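Local coordinates for copper homeostasis protein cutF (Escherichia coli, PDB 2Z4I) that takes part in copper homeostasis, activates the Cpx pathway from the outer membrane, and is needed for efficient binding of stationary-phase cells to hydrophobic surfaces, at residues 29-34 / 53-58; 47-52 / 69-74; 130-135 / 173-178; 180-185 / 195-200. The protein carries 1 engineered substitution. One frame throughout, in Å; residues are numbered along the deposited sequence.

Contact 1 (29-34 / 53-58); sequences LPCADC and ERYLGA
The Cys31-Cys34 disulfide closes a small ring over a type I turn, and its two sulfurs reach across to Tyr55 and the turn that follows it. Cys34 carries the largest share of the contact. Its CB lies 3.2 Å from Leu56 O, and Gly57 O sits close to the same carbon, so the first atom of the side chain already rests against the backbone of the type II turn from Tyr55 to Ala58. With chi1 at 75°, SG takes the crowded position between the backbone N and the carbonyl carbon. From there Cys34 SG meets Leu56 O at 3.4 Å and comes to 3.9 Å from CD1 of Tyr55, before ending in the bond to Cys31 SG. Within the turn, Cys34 N donates a hydrogen bond to Cys31 O.

This is the CXXC motif of the N-terminal domain, whose family belongs to the calycins, built as antiparallel up-and-down beta-barrels. The turn joins strand 24-31 to strand 34-43, and in the sheet the latter lies between 24-31 and 48-56.

Tyr55 presents the edge of its ring. Both sulfurs lie almost in the ring plane, Cys34 SG 5.2 Å from the Tyr55 ring centroid and 89° off the normal, with the SG of Cys31 in nearly the same relation. Cys31 SG, anti to its own backbone N, stands 4.0 Å from Tyr55 CD1. Elsewhere the Tyr55 side chain touches Ile37 and Phe65 of the two flanking strands.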
loop_
_atom_site.group_PDB
_atom_site.type_symbol
_atom_site.label_atom_id
_atom_site.label_comp_id
_atom_site.label_asym_id
_atom_site.label_seq_id
_atom_site.Cartn_x
_atom_site.Cartn_y
_atom_site.Cartn_z
ATOM N N LEU A 29 2.850 17.895 6.860
ATOM C CA LEU A 29 2.470 18.399 5.560
ATOM C C LEU A 29 3.506 18.079 4.494
ATOM O O LEU A 29 4.666 17.815 4.802
ATOM C CB LEU A 29 2.252 19.905 5.652
ATOM C CG LEU A 29 1.151 20.408 6.588
ATOM C CD1 LEU A 29 1.289 21.908 6.779
ATOM C CD2 LEU A 29 -0.196 20.073 6.011
ATOM N N PRO A 30 3.090 18.079 3.220
ATOM C CA PRO A 30 3.979 17.791 2.102
ATOM C C PRO A 30 5.132 18.762 1.989
ATOM O O PRO A 30 4.971 19.958 2.186
ATOM C CB PRO A 30 3.044 17.841 0.901
ATOM C CG PRO A 30 1.964 18.721 1.349
ATOM C CD PRO A 30 1.716 18.244 2.734
ATOM N N CYS A 31 6.295 18.214 1.655
ATOM C CA CYS A 31 7.541 18.959 1.516
ATOM C C CYS A 31 8.081 18.825 0.088
ATOM O O CYS A 31 8.472 17.739 -0.344
ATOM C CB CYS A 31 8.554 18.386 2.501
ATOM S SG CYS A 31 10.097 19.314 2.748
ATOM N N ALA A 32 8.108 19.936 -0.635
ATOM C CA ALA A 32 8.595 19.937 -2.008
ATOM C C ALA A 32 10.032 19.437 -2.082
ATOM O O ALA A 32 10.498 19.006 -3.135
ATOM C CB ALA A 32 8.500 21.345 -2.591
ATOM N N ASP A 33 10.738 19.487 -0.963
ATOM C CA ASP A 33 12.111 19.037 -0.955
ATOM C C ASP A 33 12.478 18.117 0.193
ATOM O O ASP A 33 13.621 18.106 0.645
ATOM C CB ASP A 33 13.045 20.240 -0.987
ATOM C CG ASP A 33 13.405 20.650 -2.406
ATOM O OD1 ASP A 33 13.926 19.780 -3.144
ATOM O OD2 ASP A 33 13.172 21.826 -2.785
ATOM N N CYS A 34 11.511 17.345 0.670
ATOM C CA CYS A 34 11.792 16.410 1.740
ATOM C C CYS A 34 10.642 15.491 2.100
ATOM O O CYS A 34 9.564 15.562 1.514
ATOM C CB CYS A 34 12.305 17.149 2.977
ATOM S SG CYS A 34 11.142 18.099 4.009
ATOM N N GLU A 53 7.658 24.190 12.896
ATOM C CA GLU A 53 7.774 23.395 11.691
ATOM C C GLU A 53 9.102 22.671 11.702
ATOM O O GLU A 53 10.139 23.306 11.830
ATOM C CB GLU A 53 7.695 24.277 10.451
ATOM C CG GLU A 53 6.410 25.061 10.327
ATOM C CD GLU A 53 6.373 25.885 9.063
ATOM O OE1 GLU A 53 5.620 26.873 9.025
ATOM O OE2 GLU A 53 7.096 25.541 8.102
ATOM N N ARG A 54 9.066 21.349 11.572
ATOM C CA ARG A 54 10.277 20.545 11.554
ATOM C C ARG A 54 10.358 19.767 10.245
ATOM O O ARG A 54 9.390 19.155 9.821
ATOM C CB ARG A 54 10.284 19.593 12.733
ATOM C CG ARG A 54 11.566 18.835 12.838
ATOM C CD ARG A 54 11.620 17.938 14.053
ATOM N NE ARG A 54 12.635 16.918 13.829
ATOM C CZ ARG A 54 13.940 17.161 13.751
ATOM N NH1 ARG A 54 14.396 18.404 13.899
ATOM N NH2 ARG A 54 14.785 16.168 13.482
ATOM N N TYR A 55 11.521 19.784 9.607
ATOM C CA TYR A 55 11.706 19.119 8.322
ATOM C C TYR A 55 12.337 17.748 8.385
ATOM O O TYR A 55 13.533 17.621 8.637
ATOM C CB TYR A 55 12.542 20.012 7.408
ATOM C CG TYR A 55 11.854 21.306 7.086
ATOM C CD1 TYR A 55 11.039 21.425 5.961
ATOM C CD2 TYR A 55 11.944 22.386 7.951
ATOM C CE1 TYR A 55 10.324 22.591 5.711
ATOM C CE2 TYR A 55 11.233 23.557 7.714
ATOM C CZ TYR A 55 10.422 23.652 6.593
ATOM O OH TYR A 55 9.701 24.805 6.385
ATOM N N LEU A 56 11.530 16.724 8.140
ATOM C CA LEU A 56 12.014 15.356 8.144
ATOM C C LEU A 56 12.825 15.149 6.874
ATOM O O LEU A 56 12.379 15.524 5.786
ATOM C CB LEU A 56 10.838 14.389 8.168
ATOM C CG LEU A 56 9.949 14.507 9.403
ATOM C CD1 LEU A 56 8.682 13.682 9.238
ATOM C CD2 LEU A 56 10.731 14.033 10.603
ATOM N N GLY A 57 14.006 14.550 7.014
ATOM C CA GLY A 57 14.868 14.318 5.867
ATOM C C GLY A 57 15.427 15.632 5.348
ATOM O O GLY A 57 15.500 15.862 4.140
ATOM N N ALA A 58 15.830 16.496 6.272
ATOM C CA ALA A 58 16.362 17.806 5.930
ATOM C C ALA A 58 17.764 17.837 5.320
ATOM O O ALA A 58 18.648 17.050 5.667
ATOM C CB ALA A 58 16.328 18.705 7.163
#

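Contact 2 (47-52 / 69-74); sequences GTWVMN and GTWART
Two tryptophans make the tight part of this contact, in much the same way. In each, CG sits between the backbone N and the carbonyl carbon, chi1 58° in Trp49 and 55° in Trp71, which folds the indole back across the partner segment. Trp49 lies over Gly69, whose N is 3.5 Å above the indole plane, toward its rim. Trp71 covers Gly47, whose carbonyl oxygen lies over one face of the indole. The indole nitrogens then turn to main-chain oxygens: Trp49 NE1 is 2.8 Å from Thr70 O and Trp71 NE1 is 3.0 Å from Thr48 O, both weak, bent bonds; their second weak acceptors are Thr81 O and Glu44 O. The five-membered rings meet rim to rim, centroids 5.9 Å apart and planes at 63°, and Trp49 CD1 packs 3.7 Å from Trp71 CB.

The backbone is closely bonded. Trp49 N donates to Gly69 O at 2.9 Å with the donor in the carbonyl plane, Gly69 N returns a bond to Trp49 O, and Trp71 N donates to Gly47 O.

The other face, bearing Thr48 and Thr70, is looser. The two side chains cross obliquely, CG2 of Thr48 4.2 Å from CG2 of Thr70, and Thr48 OG1 is bonded instead to Asp46; Thr70 is exposed to solvent. The whole belongs to the antiparallel hairpin 48-56/64-72 of the calycin-like, up-and-down N-terminal barrel.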
loop_
_atom_site.group_PDB
_atom_site.type_symbol
_atom_site.label_atom_id
_atom_site.label_comp_id
_atom_site.label_asym_id
_atom_site.label_seq_id
_atom_site.Cartn_x
_atom_site.Cartn_y
_atom_site.Cartn_z
ATOM N N GLY A 47 -4.808 34.915 23.362
ATOM C CA GLY A 47 -4.901 35.319 21.964
ATOM C C GLY A 47 -3.651 35.239 21.110
ATOM O O GLY A 47 -3.606 35.757 19.994
ATOM N N THR A 48 -2.617 34.594 21.629
ATOM C CA THR A 48 -1.387 34.439 20.868
ATOM C C THR A 48 -1.263 32.989 20.443
ATOM O O THR A 48 -1.899 32.104 21.014
ATOM C CB THR A 48 -0.173 34.816 21.701
ATOM O OG1 THR A 48 -0.252 34.168 22.978
ATOM C CG2 THR A 48 -0.126 36.313 21.897
ATOM N N TRP A 49 -0.445 32.757 19.431
ATOM C CA TRP A 49 -0.224 31.421 18.908
ATOM C C TRP A 49 1.258 31.243 18.639
ATOM O O TRP A 49 2.012 32.208 18.517
ATOM C CB TRP A 49 -0.981 31.217 17.593
ATOM C CG TRP A 49 -0.607 32.213 16.513
ATOM C CD1 TRP A 49 -1.139 33.459 16.326
ATOM C CD2 TRP A 49 0.395 32.053 15.499
ATOM N NE1 TRP A 49 -0.535 34.082 15.261
ATOM C CE2 TRP A 49 0.409 33.241 14.733
ATOM C CE3 TRP A 49 1.277 31.026 15.162
ATOM C CZ2 TRP A 49 1.275 33.426 13.645
ATOM C CZ3 TRP A 49 2.144 31.208 14.074
ATOM C CH2 TRP A 49 2.131 32.400 13.333
ATOM N N VAL A 50 1.663 29.987 18.532
ATOM C CA VAL A 50 3.047 29.660 18.251
ATOM C C VAL A 50 2.978 28.447 17.350
ATOM O O VAL A 50 2.211 27.514 17.612
ATOM C CB VAL A 50 3.831 29.317 19.554
ATOM C CG1 VAL A 50 3.305 28.021 20.157
ATOM C CG2 VAL A 50 5.325 29.217 19.251
HETATM N N MSE A 51 3.748 28.480 16.272
HETATM C CA MSE A 51 3.771 27.377 15.333
HETATM C C MSE A 51 5.176 26.831 15.201
HETATM O O MSE A 51 6.149 27.582 15.218
HETATM C CB MSE A 51 3.282 27.822 13.965
HETATM C CG MSE A 51 3.301 26.704 12.953
HETATM SE SE MSE A 51 2.406 27.206 11.337
HETATM C CE MSE A 51 0.581 26.984 11.969
ATOM N N ASN A 52 5.282 25.520 15.063
ATOM C CA ASN A 52 6.573 24.901 14.932
ATOM C C ASN A 52 6.593 24.064 13.675
ATOM O O ASN A 52 5.653 23.313 13.411
ATOM C CB ASN A 52 6.844 24.004 16.133
ATOM C CG ASN A 52 8.260 23.455 16.145
ATOM O OD1 ASN A 52 8.484 22.317 16.540
ATOM N ND2 ASN A 52 9.221 24.268 15.732
ATOM N N GLY A 69 2.590 34.855 16.892
ATOM C CA GLY A 69 1.843 36.038 16.517
ATOM C C GLY A 69 0.539 35.972 17.272
ATOM O O GLY A 69 0.410 35.175 18.188
ATOM N N THR A 70 -0.427 36.796 16.891
ATOM C CA THR A 70 -1.726 36.826 17.561
ATOM C C THR A 70 -2.731 36.218 16.618
ATOM O O THR A 70 -2.472 36.149 15.433
ATOM C CB THR A 70 -2.141 38.267 17.857
ATOM O OG1 THR A 70 -2.121 39.022 16.642
ATOM C CG2 THR A 70 -1.169 38.907 18.818
ATOM N N TRP A 71 -3.871 35.779 17.128
ATOM C CA TRP A 71 -4.889 35.177 16.267
ATOM C C TRP A 71 -6.287 35.678 16.590
ATOM O O TRP A 71 -6.629 35.881 17.753
ATOM C CB TRP A 71 -4.881 33.659 16.415
ATOM C CG TRP A 71 -5.046 33.216 17.828
ATOM C CD1 TRP A 71 -4.063 33.075 18.757
ATOM C CD2 TRP A 71 -6.279 32.950 18.504
ATOM N NE1 TRP A 71 -4.603 32.741 19.974
ATOM C CE2 TRP A 71 -5.963 32.658 19.848
ATOM C CE3 TRP A 71 -7.623 32.934 18.106
ATOM C CZ2 TRP A 71 -6.939 32.355 20.802
ATOM C CZ3 TRP A 71 -8.600 32.629 19.059
ATOM C CH2 TRP A 71 -8.248 32.345 20.392
ATOM N N ALA A 72 -7.099 35.866 15.558
ATOM C CA ALA A 72 -8.471 36.324 15.743
ATOM C C ALA A 72 -9.355 35.293 15.077
ATOM O O ALA A 72 -9.022 34.802 14.008
ATOM C CB ALA A 72 -8.666 37.662 15.094
ATOM N N ARG A 73 -10.480 34.953 15.690
ATOM C CA ARG A 73 -11.340 33.956 15.076
ATOM C C ARG A 73 -12.758 34.420 14.881
ATOM O O ARG A 73 -13.411 34.856 15.817
ATOM C CB ARG A 73 -11.363 32.675 15.903
ATOM C CG ARG A 73 -11.757 32.883 17.346
ATOM C CD ARG A 73 -12.285 31.597 17.937
ATOM N NE ARG A 73 -13.388 31.079 17.130
ATOM C CZ ARG A 73 -14.122 30.018 17.451
ATOM N NH1 ARG A 73 -13.875 29.349 18.573
ATOM N NH2 ARG A 73 -15.107 29.627 16.652
ATOM N N THR A 74 -13.231 34.307 13.649
ATOM C CA THR A 74 -14.591 34.685 13.324
ATOM C C THR A 74 -15.439 33.459 13.615
ATOM O O THR A 74 -15.112 32.686 14.516
ATOM C CB THR A 74 -14.699 35.093 11.854
ATOM O OG1 THR A 74 -13.773 36.162 11.604
ATOM C CG2 THR A 74 -16.114 35.561 11.517
#

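Contact 3 (130-135 / 173-178); sequences RGMYFY and PVLLSV
Strands 130-135 and 174-178 run antiparallel with a marked twist, their axes 4.3 Å apart at the closest and their directions 122° from one another, joined by four backbone hydrogen bonds at the pairs Gly131-Leu176 and Tyr133-Val174. At Gly131 the carbonyl points almost straight at its donor, Leu176 N lying 2.7 Å from Gly131 O. Tyr133 N instead approaches Val174 O from above the carbonyl plane.

One face carries Arg130, Met132, Leu175 and Ser177. The selenomethionine at 132 is bent at chi2 and chi3, so that its chain curls over the neighbouring strand: SE of Met132 is 3.6 Å from CD1 of Leu175, while its CE drops toward Pro173 O and Leu175 N. Earlier in the chain, Arg130, also bent at chi2 and chi3, lays its CD against the CB of Ser177 and lets NH1 donate to Ser177 OG at 3.0 Å, the hydroxyl being tilted 29° from the guanidinium plane.

On the opposite face Tyr133 CB packs 3.8 Å from Leu176 CB. The Tyr133 ring meets Tyr163 of helix 157-167 edge to face, Val174 also reaches that helix, and Leu176 packs on Phe142 and Phe205. Phe134 and Pro173 cross obliquely, CB to CB at 3.7 Å.

This pairing of the first strand with the one that follows the helix is how an OB barrel is closed. Residues 124-136 could contain a copper-binding motif. Backbone bonds and apolar pairs thus join the strands, while the Arg130-Ser177 bond adds a polar link beside buried Leu175 and the selenoether, at solvent-exposed Arg130.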
loop_
_atom_site.group_PDB
_atom_site.type_symbol
_atom_site.label_atom_id
_atom_site.label_comp_id
_atom_site.label_asym_id
_atom_site.label_seq_id
_atom_site.Cartn_x
_atom_site.Cartn_y
_atom_site.Cartn_z
ATOM N N ARG A 130 -5.841 -21.666 -11.397
ATOM C CA ARG A 130 -6.565 -22.696 -12.109
ATOM C C ARG A 130 -5.612 -23.142 -13.204
ATOM O O ARG A 130 -5.186 -22.324 -14.016
ATOM C CB ARG A 130 -7.822 -22.093 -12.735
ATOM C CG ARG A 130 -9.110 -22.813 -12.397
ATOM C CD ARG A 130 -9.508 -22.635 -10.932
ATOM N NE ARG A 130 -10.080 -21.315 -10.678
ATOM C CZ ARG A 130 -10.794 -20.993 -9.599
ATOM N NH1 ARG A 130 -11.031 -21.901 -8.649
ATOM N NH2 ARG A 130 -11.285 -19.762 -9.478
ATOM N N GLY A 131 -5.249 -24.417 -13.232
ATOM C CA GLY A 131 -4.348 -24.850 -14.280
ATOM C C GLY A 131 -4.374 -26.342 -14.506
ATOM O O GLY A 131 -5.027 -27.074 -13.753
HETATM N N MSE A 132 -3.682 -26.791 -15.552
HETATM C CA MSE A 132 -3.607 -28.209 -15.849
HETATM C C MSE A 132 -2.353 -28.739 -15.164
HETATM O O MSE A 132 -1.240 -28.454 -15.594
HETATM C CB MSE A 132 -3.525 -28.444 -17.361
HETATM C CG MSE A 132 -4.759 -28.004 -18.172
HETATM SE SE MSE A 132 -6.489 -28.700 -17.577
HETATM C CE MSE A 132 -6.134 -30.591 -17.621
ATOM N N TYR A 133 -2.540 -29.490 -14.084
ATOM C CA TYR A 133 -1.422 -30.050 -13.327
ATOM C C TYR A 133 -0.981 -31.369 -13.930
ATOM O O TYR A 133 -1.809 -32.170 -14.362
ATOM C CB TYR A 133 -1.831 -30.291 -11.875
ATOM C CG TYR A 133 -0.728 -30.836 -10.983
ATOM C CD1 TYR A 133 0.197 -29.981 -10.384
ATOM C CD2 TYR A 133 -0.624 -32.205 -10.722
ATOM C CE1 TYR A 133 1.193 -30.473 -9.547
ATOM C CE2 TYR A 133 0.374 -32.708 -9.883
ATOM C CZ TYR A 133 1.278 -31.834 -9.300
ATOM O OH TYR A 133 2.269 -32.315 -8.466
ATOM N N PHE A 134 0.327 -31.594 -13.943
ATOM C CA PHE A 134 0.887 -32.817 -14.494
ATOM C C PHE A 134 2.151 -33.210 -13.751
ATOM O O PHE A 134 3.096 -32.436 -13.659
ATOM C CB PHE A 134 1.201 -32.630 -15.976
ATOM C CG PHE A 134 1.859 -33.815 -16.602
ATOM C CD1 PHE A 134 3.228 -33.813 -16.859
ATOM C CD2 PHE A 134 1.118 -34.951 -16.917
ATOM C CE1 PHE A 134 3.853 -34.931 -17.425
ATOM C CE2 PHE A 134 1.731 -36.075 -17.482
ATOM C CZ PHE A 134 3.103 -36.066 -17.737
ATOM N N TYR A 135 2.164 -34.422 -13.220
ATOM C CA TYR A 135 3.319 -34.897 -12.487
ATOM C C TYR A 135 3.869 -36.175 -13.101
ATOM O O TYR A 135 3.110 -37.033 -13.561
ATOM C CB TYR A 135 2.939 -35.155 -11.036
ATOM C CG TYR A 135 4.070 -35.717 -10.216
ATOM C CD1 TYR A 135 5.180 -34.939 -9.908
ATOM C CD2 TYR A 135 4.036 -37.033 -9.759
ATOM C CE1 TYR A 135 6.220 -35.450 -9.168
ATOM C CE2 TYR A 135 5.074 -37.558 -9.019
ATOM C CZ TYR A 135 6.164 -36.760 -8.725
ATOM O OH TYR A 135 7.203 -37.268 -7.977
ATOM N N PRO A 173 -2.660 -34.821 -17.840
ATOM C CA PRO A 173 -2.712 -33.713 -16.881
ATOM C C PRO A 173 -4.151 -33.445 -16.442
ATOM O O PRO A 173 -5.071 -33.469 -17.255
ATOM C CB PRO A 173 -2.099 -32.553 -17.663
ATOM C CG PRO A 173 -2.423 -32.885 -19.072
ATOM C CD PRO A 173 -2.147 -34.356 -19.138
ATOM N N VAL A 174 -4.337 -33.196 -15.154
ATOM C CA VAL A 174 -5.658 -32.948 -14.605
ATOM C C VAL A 174 -5.832 -31.497 -14.169
ATOM O O VAL A 174 -4.916 -30.891 -13.598
ATOM C CB VAL A 174 -5.908 -33.853 -13.393
ATOM C CG1 VAL A 174 -7.275 -33.612 -12.835
ATOM C CG2 VAL A 174 -5.741 -35.291 -13.790
ATOM N N LEU A 175 -7.011 -30.939 -14.437
ATOM C CA LEU A 175 -7.282 -29.560 -14.052
ATOM C C LEU A 175 -7.153 -29.521 -12.543
ATOM O O LEU A 175 -7.580 -30.451 -11.864
ATOM C CB LEU A 175 -8.699 -29.134 -14.457
ATOM C CG LEU A 175 -9.014 -27.656 -14.159
ATOM C CD1 LEU A 175 -8.350 -26.788 -15.220
ATOM C CD2 LEU A 175 -10.519 -27.417 -14.130
ATOM N N LEU A 176 -6.574 -28.447 -12.017
ATOM C CA LEU A 176 -6.379 -28.330 -10.579
ATOM C C LEU A 176 -6.617 -26.902 -10.162
ATOM O O LEU A 176 -6.246 -25.973 -10.877
ATOM C CB LEU A 176 -4.940 -28.739 -10.221
ATOM C CG LEU A 176 -4.414 -28.923 -8.785
ATOM C CD1 LEU A 176 -3.238 -27.981 -8.553
ATOM C CD2 LEU A 176 -5.512 -28.696 -7.759
ATOM N N SER A 177 -7.252 -26.730 -9.011
ATOM C CA SER A 177 -7.510 -25.409 -8.453
ATOM C C SER A 177 -6.809 -25.371 -7.102
ATOM O O SER A 177 -7.230 -26.037 -6.160
ATOM C CB SER A 177 -9.004 -25.195 -8.244
ATOM O OG SER A 177 -9.237 -23.998 -7.526
ATOM N N VAL A 178 -5.738 -24.598 -6.989
ATOM C CA VAL A 178 -5.025 -24.559 -5.726
ATOM C C VAL A 178 -4.591 -23.155 -5.386
ATOM O O VAL A 178 -4.487 -22.303 -6.273
ATOM C CB VAL A 178 -3.765 -25.456 -5.788
ATOM C CG1 VAL A 178 -2.784 -24.884 -6.787
ATOM C CG2 VAL A 178 -3.125 -25.568 -4.417
#

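Contact 4 (180-185 / 195-200); sequences GHFTLE and KVLAPD
Strands 174-185 and 194-199 form the last long hairpin of the C-terminal OB domain, and segment 195-200 runs back antiparallel along 180-185. Lys195 opens it with its aliphatic chain beside Phe182, both pointing the same way; Lys195 CG lies 3.7 Å from Phe182 CD2, and the bend at chi3 brings CE back beside the ring, about as near as CD.

Val196 faces the other side of the sheet, next to Thr183. Its CG1 sits in the crowded position between backbone N and carbonyl carbon, from where it meets the CG2 of Thr183 and the CB of Glu185. The main chain is bonded here too: Thr183 N donates to Val196 O at 2.8 Å, nearly along the C=O axis, and a weak bond returns from Val196 N.

Leu197 returns to the sheet face that carries Phe182 and Lys195. Chi1 of -174°, with CG anti to the backbone N, and chi2 of 70° together bring CD1 4.1 Å above the Phe182 ring, over its centre, as a CH-pi contact. That ring also meets Phe151 edge to face.

Ala198 pairs with His181 through two backbone bonds, Ala198 N to His181 O being 2.9 Å. Its CB rests over one face of the imidazole, offset toward the rim.

At Pro199 the CB points away from 180-185, and the main chain of Asp200 bonds back to Glu179. The carboxylate of Asp200 then arrives at the edge of the imidazole, where His181 ND1 donates to Asp200 OD1 at 2.5 Å, a position somewhat uncertain in the model, with ring and carboxylate planes 46° apart.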
loop_
_atom_site.group_PDB
_atom_site.type_symbol
_atom_site.label_atom_id
_atom_site.label_comp_id
_atom_site.label_asym_id
_atom_site.label_seq_id
_atom_site.Cartn_x
_atom_site.Cartn_y
_atom_site.Cartn_z
ATOM N N GLY A 180 -1.646 -20.714 -3.991
ATOM C CA GLY A 180 -0.202 -20.804 -3.986
ATOM C C GLY A 180 0.476 -19.493 -4.302
ATOM O O GLY A 180 -0.177 -18.532 -4.696
ATOM N N HIS A 181 1.788 -19.448 -4.115
ATOM C CA HIS A 181 2.562 -18.246 -4.398
ATOM C C HIS A 181 3.842 -18.659 -5.102
ATOM O O HIS A 181 4.227 -19.826 -5.065
ATOM C CB HIS A 181 2.906 -17.512 -3.101
ATOM C CG HIS A 181 3.589 -18.374 -2.086
ATOM N ND1 HIS A 181 2.914 -19.305 -1.326
ATOM C CD2 HIS A 181 4.892 -18.470 -1.730
ATOM C CE1 HIS A 181 3.772 -19.938 -0.546
ATOM N NE2 HIS A 181 4.978 -19.450 -0.771
ATOM N N PHE A 182 4.501 -17.715 -5.759
ATOM C CA PHE A 182 5.738 -18.046 -6.442
ATOM C C PHE A 182 6.929 -17.859 -5.533
ATOM O O PHE A 182 6.975 -16.918 -4.741
ATOM C CB PHE A 182 5.918 -17.186 -7.682
ATOM C CG PHE A 182 4.916 -17.466 -8.744
ATOM C CD1 PHE A 182 3.712 -16.779 -8.776
ATOM C CD2 PHE A 182 5.157 -18.453 -9.691
ATOM C CE1 PHE A 182 2.762 -17.071 -9.732
ATOM C CE2 PHE A 182 4.213 -18.754 -10.653
ATOM C CZ PHE A 182 3.009 -18.063 -10.676
ATOM N N THR A 183 7.894 -18.760 -5.639
ATOM C CA THR A 183 9.080 -18.652 -4.821
ATOM C C THR A 183 10.277 -19.016 -5.660
ATOM O O THR A 183 10.126 -19.567 -6.744
ATOM C CB THR A 183 9.008 -19.591 -3.642
ATOM O OG1 THR A 183 10.120 -19.348 -2.782
ATOM C CG2 THR A 183 9.055 -21.022 -4.106
ATOM N N LEU A 184 11.466 -18.700 -5.167
ATOM C CA LEU A 184 12.694 -19.017 -5.883
ATOM C C LEU A 184 13.252 -20.321 -5.360
ATOM O O LEU A 184 13.333 -20.528 -4.154
ATOM C CB LEU A 184 13.743 -17.920 -5.693
ATOM C CG LEU A 184 13.460 -16.581 -6.372
ATOM C CD1 LEU A 184 14.485 -15.560 -5.940
ATOM C CD2 LEU A 184 13.479 -16.757 -7.872
ATOM N N GLU A 185 13.636 -21.201 -6.273
ATOM C CA GLU A 185 14.200 -22.480 -5.894
ATOM C C GLU A 185 15.542 -22.640 -6.600
ATOM O O GLU A 185 16.044 -21.695 -7.202
ATOM C CB GLU A 185 13.244 -23.602 -6.284
ATOM C CG GLU A 185 13.431 -24.869 -5.474
ATOM C CD GLU A 185 12.288 -25.849 -5.653
ATOM O OE1 GLU A 185 12.049 -26.262 -6.814
ATOM O OE2 GLU A 185 11.637 -26.203 -4.636
ATOM N N LYS A 195 12.029 -19.323 -10.594
ATOM C CA LYS A 195 10.641 -19.190 -10.158
ATOM C C LYS A 195 9.981 -20.567 -10.107
ATOM O O LYS A 195 10.214 -21.401 -10.976
ATOM C CB LYS A 195 9.897 -18.286 -11.144
ATOM C CG LYS A 195 8.636 -17.643 -10.622
ATOM C CD LYS A 195 7.942 -16.843 -11.729
ATOM C CE LYS A 195 7.373 -17.755 -12.818
ATOM N NZ LYS A 195 6.538 -17.023 -13.824
ATOM N N VAL A 196 9.159 -20.802 -9.090
ATOM C CA VAL A 196 8.478 -22.077 -8.939
ATOM C C VAL A 196 7.214 -21.852 -8.127
ATOM O O VAL A 196 7.206 -21.023 -7.213
ATOM C CB VAL A 196 9.359 -23.098 -8.189
ATOM C CG1 VAL A 196 9.755 -22.545 -6.833
ATOM C CG2 VAL A 196 8.602 -24.385 -7.983
ATOM N N LEU A 197 6.155 -22.593 -8.442
ATOM C CA LEU A 197 4.897 -22.435 -7.722
ATOM C C LEU A 197 4.848 -23.300 -6.483
ATOM O O LEU A 197 4.944 -24.527 -6.569
ATOM C CB LEU A 197 3.702 -22.796 -8.602
ATOM C CG LEU A 197 2.360 -22.502 -7.926
ATOM C CD1 LEU A 197 2.202 -20.994 -7.846
ATOM C CD2 LEU A 197 1.197 -23.091 -8.704
ATOM N N ALA A 198 4.682 -22.655 -5.332
ATOM C CA ALA A 198 4.608 -23.363 -4.060
ATOM C C ALA A 198 3.157 -23.366 -3.600
ATOM O O ALA A 198 2.550 -22.307 -3.429
ATOM C CB ALA A 198 5.487 -22.669 -3.027
ATOM N N PRO A 199 2.570 -24.553 -3.407
ATOM C CA PRO A 199 1.170 -24.608 -2.961
ATOM C C PRO A 199 0.978 -24.099 -1.532
ATOM O O PRO A 199 1.904 -24.138 -0.736
ATOM C CB PRO A 199 0.825 -26.087 -3.106
ATOM C CG PRO A 199 2.179 -26.777 -2.889
ATOM C CD PRO A 199 3.097 -25.899 -3.703
ATOM N N ASP A 200 -0.217 -23.603 -1.216
ATOM C CA ASP A 200 -0.525 -23.103 0.126
ATOM C C ASP A 200 -1.714 -23.848 0.711
ATOM O O ASP A 200 -2.067 -23.639 1.876
ATOM C CB ASP A 200 -0.882 -21.622 0.119
ATOM C CG ASP A 200 0.317 -20.715 -0.080
ATOM O OD1 ASP A 200 0.611 -20.370 -1.250
ATOM O OD2 ASP A 200 0.957 -20.334 0.931
#

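Overall arrangement
The four contacts fall into two pairs, one in each domain. Contacts 1 and 2 both use strand 48-56, toward different ends of it, with centres about 23 Å apart; their segments adjoin in sequence. Contacts 3 and 4 share strand 174-185, centres about 15 Å apart, and touch where Val178 CG2 lies 4.2 Å from Pro199 CB. Between the pairs the protein is stretched out: contacts 1 and 4 are about 32 Å apart at their nearest atoms, and contacts 2 and 3 about 69 Å between centres. Such separation fits two barrels on a flexible linker, the N-terminal one interacting in the crystal with the C-terminal domain of another subunit.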